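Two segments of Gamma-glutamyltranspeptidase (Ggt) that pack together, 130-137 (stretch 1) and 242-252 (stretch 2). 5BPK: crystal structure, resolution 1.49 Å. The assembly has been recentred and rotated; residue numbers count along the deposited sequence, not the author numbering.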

# COMPACT_ATOMS: atom_id res chain seq x y z
N GLY A 130 -13.35 14.60 5.28
CA GLY A 130 -14.10 14.60 6.53
C GLY A 130 -14.39 13.26 7.16
O GLY A 130 -13.82 12.24 6.78
N TYR A 131 -15.33 13.27 8.11
CA TYR A 131 -15.48 12.20 9.09
C TYR A 131 -16.24 10.97 8.59
O TYR A 131 -15.97 9.85 9.05
CB TYR A 131 -16.14 12.75 10.36
CG TYR A 131 -15.27 13.71 11.17
CD1 TYR A 131 -15.01 15.01 10.73
CD2 TYR A 131 -14.72 13.31 12.38
CE1 TYR A 131 -14.23 15.89 11.48
CE2 TYR A 131 -13.93 14.17 13.14
CZ TYR A 131 -13.68 15.46 12.68
OH TYR A 131 -12.91 16.32 13.43
N LEU A 132 -17.16 11.17 7.65
CA LEU A 132 -17.93 10.06 7.07
C LEU A 132 -17.08 9.22 6.10
O LEU A 132 -17.41 8.08 5.81
CB LEU A 132 -19.18 10.57 6.35
CG LEU A 132 -20.26 9.51 6.15
CD1 LEU A 132 -20.77 8.99 7.50
CD2 LEU A 132 -21.43 10.04 5.33
N ALA A 133 -15.99 9.81 5.61
CA ALA A 133 -15.08 9.14 4.67
C ALA A 133 -14.25 8.04 5.34
O ALA A 133 -13.57 7.28 4.64
CB ALA A 133 -14.14 10.15 4.03
N ALA A 134 -14.28 7.97 6.67
CA ALA A 134 -13.37 7.08 7.42
C ALA A 134 -13.95 5.70 7.72
O ALA A 134 -15.09 5.57 8.18
CB ALA A 134 -12.95 7.73 8.73
N GLY A 135 -13.14 4.67 7.48
CA GLY A 135 -13.37 3.34 8.03
C GLY A 135 -12.78 3.22 9.42
O GLY A 135 -11.99 4.07 9.85
N VAL A 136 -13.15 2.17 10.14
CA VAL A 136 -12.64 1.94 11.49
C VAL A 136 -11.13 1.62 11.42
O VAL A 136 -10.76 0.66 10.77
CB VAL A 136 -13.38 0.79 12.19
CG1 VAL A 136 -12.92 0.68 13.63
CG2 VAL A 136 -14.90 1.00 12.13
N PRO A 137 -10.27 2.44 12.07
CA PRO A 137 -8.81 2.22 11.92
C PRO A 137 -8.32 0.86 12.42
O PRO A 137 -8.73 0.41 13.50
CB PRO A 137 -8.21 3.32 12.78
CG PRO A 137 -9.25 4.42 12.78
CD PRO A 137 -10.56 3.68 12.81
N LYS A 242 -16.84 11.04 20.23
CA LYS A 242 -17.29 12.42 20.44
C LYS A 242 -17.11 13.28 19.20
O LYS A 242 -18.05 13.96 18.76
CB LYS A 242 -16.52 13.05 21.60
CG LYS A 242 -17.02 14.43 21.96
CD LYS A 242 -16.20 15.06 23.06
CE LYS A 242 -16.50 16.54 23.11
NZ LYS A 242 -17.96 16.82 23.23
N ASP A 243 -15.91 13.24 18.62
CA ASP A 243 -15.61 14.05 17.45
C ASP A 243 -16.44 13.58 16.24
O ASP A 243 -16.88 14.40 15.43
CB ASP A 243 -14.09 14.03 17.14
CG ASP A 243 -13.60 15.35 16.57
OD1 ASP A 243 -14.28 16.40 16.76
OD2 ASP A 243 -12.51 15.35 15.93
N MET A 244 -16.66 12.27 16.13
CA MET A 244 -17.54 11.71 15.10
C MET A 244 -18.96 12.26 15.20
O MET A 244 -19.53 12.72 14.21
CB MET A 244 -17.55 10.19 15.17
CG MET A 244 -16.28 9.56 14.60
SD MET A 244 -16.30 9.51 12.80
CE MET A 244 -14.57 9.25 12.37
N LYS A 245 -19.53 12.20 16.40
CA LYS A 245 -20.88 12.71 16.65
C LYS A 245 -21.00 14.20 16.30
O LYS A 245 -21.98 14.63 15.71
CB LYS A 245 -21.29 12.45 18.10
CG LYS A 245 -22.74 12.78 18.44
N LYS A 246 -19.97 14.97 16.67
CA LYS A 246 -19.93 16.42 16.44
C LYS A 246 -19.87 16.84 14.97
O LYS A 246 -20.36 17.90 14.60
CB LYS A 246 -18.72 16.99 17.19
CG LYS A 246 -18.56 18.50 17.17
CD LYS A 246 -17.33 18.92 17.97
CE LYS A 246 -17.13 20.43 17.94
NZ LYS A 246 -15.73 20.82 18.26
N ASN A 247 -19.28 15.99 14.13
CA ASN A 247 -18.90 16.37 12.78
C ASN A 247 -19.48 15.48 11.67
O ASN A 247 -18.92 15.39 10.58
CB ASN A 247 -17.37 16.40 12.69
CG ASN A 247 -16.78 17.56 13.45
OD1 ASN A 247 -16.91 18.72 13.04
ND2 ASN A 247 -16.13 17.27 14.58
N GLY A 248 -20.58 14.80 11.97
CA GLY A 248 -21.33 14.08 10.96
C GLY A 248 -20.75 12.72 10.57
O GLY A 248 -21.09 12.19 9.51
N GLY A 249 -19.89 12.18 11.41
CA GLY A 249 -19.34 10.84 11.20
C GLY A 249 -20.15 9.80 11.94
O GLY A 249 -21.05 10.15 12.71
N ILE A 250 -19.79 8.53 11.77
CA ILE A 250 -20.57 7.44 12.33
C ILE A 250 -19.80 6.40 13.16
O ILE A 250 -20.39 5.47 13.70
CB ILE A 250 -21.39 6.70 11.23
CG1 ILE A 250 -20.49 6.14 10.14
CG2 ILE A 250 -22.43 7.64 10.62
CD1 ILE A 250 -21.22 5.14 9.23
N ILE A 251 -18.48 6.56 13.30
CA ILE A 251 -17.69 5.62 14.09
C ILE A 251 -17.95 5.85 15.57
O ILE A 251 -17.94 6.98 16.05
CB ILE A 251 -16.19 5.71 13.78
CG1 ILE A 251 -15.94 5.29 12.33
CG2 ILE A 251 -15.38 4.82 14.74
CD1 ILE A 251 -14.55 5.59 11.83
N THR A 252 -18.21 4.75 16.27
CA THR A 252 -18.57 4.77 17.68
C THR A 252 -17.61 3.91 18.51
O THR A 252 -16.78 3.16 17.98
CB THR A 252 -19.98 4.18 17.88
OG1 THR A 252 -19.98 2.80 17.50
CG2 THR A 252 -21.01 4.95 17.07
O HOH W 1 -17.64 7.86 9.98
O HOH W 2 -17.14 15.71 7.98

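The two stretches, at least 110 residues apart in sequence wherever they touch, form a largely apolar contact organised around Tyr 131, with a single direct hydrogen bond and two bridging waters supplying its polar links. Stretch 1 is a loop whose residues 131-133 have helical backbone angles without the regular bonds; stretch 2 brings the last turn of a helix, ending at Lys 246, and the loop that follows. The backbones come closest where Leu 132 CA lies 4.4 Å from Gly 249 CA, and they are wider apart at Val 136 and Ile 251, whose CA atoms are 6.8 Å apart. Together the segments bury 524 Å².

Tyr 131 points toward stretch 2 and reaches along the helix end. Its OH donates a hydrogen bond to Asp 243 OD2 (2.7 Å), which lies near the plane of the ring, so the phenol can meet the carboxylate while its face remains free for packing. Over one face sits Asn 247, whose CB is 3.5 Å from the ring centroid and only 19° off the normal, a CH-pi contact. The amide of Asn 247 is turned to its own helix end, where ND2 donates to Asp 243 O (3.1 Å). Met 244 SD approaches the edge of the same ring, 5.5 Å from its centroid.

The chain turns after the helix through Gly 248, whose positive phi favours glycine, and Gly 249 N closes the turn by donating to Met 244 O (2.9 Å). Gly 249 allows the close backbone approach: its CA lies 3.8 Å from Tyr 131 CB, and a CB at this position would clash with that atom and with Met 244 SD.

No direct backbone hydrogen bond joins the stretches; water fills this role at two points. Water 1 donates to Tyr 131 O (2.8 Å) and accepts from Ile 250 N (2.9 Å). Water 2 accepts from Tyr 131 N (3.0 Å) and donates to Asn 247 O (3.2 Å).

Leu 132 points sideways from its CA, but its end comes nearer, bringing CD1 within 3.8 Å of Ile 250 CG2. Ile 251, buried and directed toward stretch 1, places CD1 4.1 Å from Ala 134 CB and 3.6 Å from Gly 135 O, while its CG1 lies 4.4 Å from Val 136 CG2. Met 244 CE, 4.3 Å from Ala 134 CB, extends this packing back to the helix.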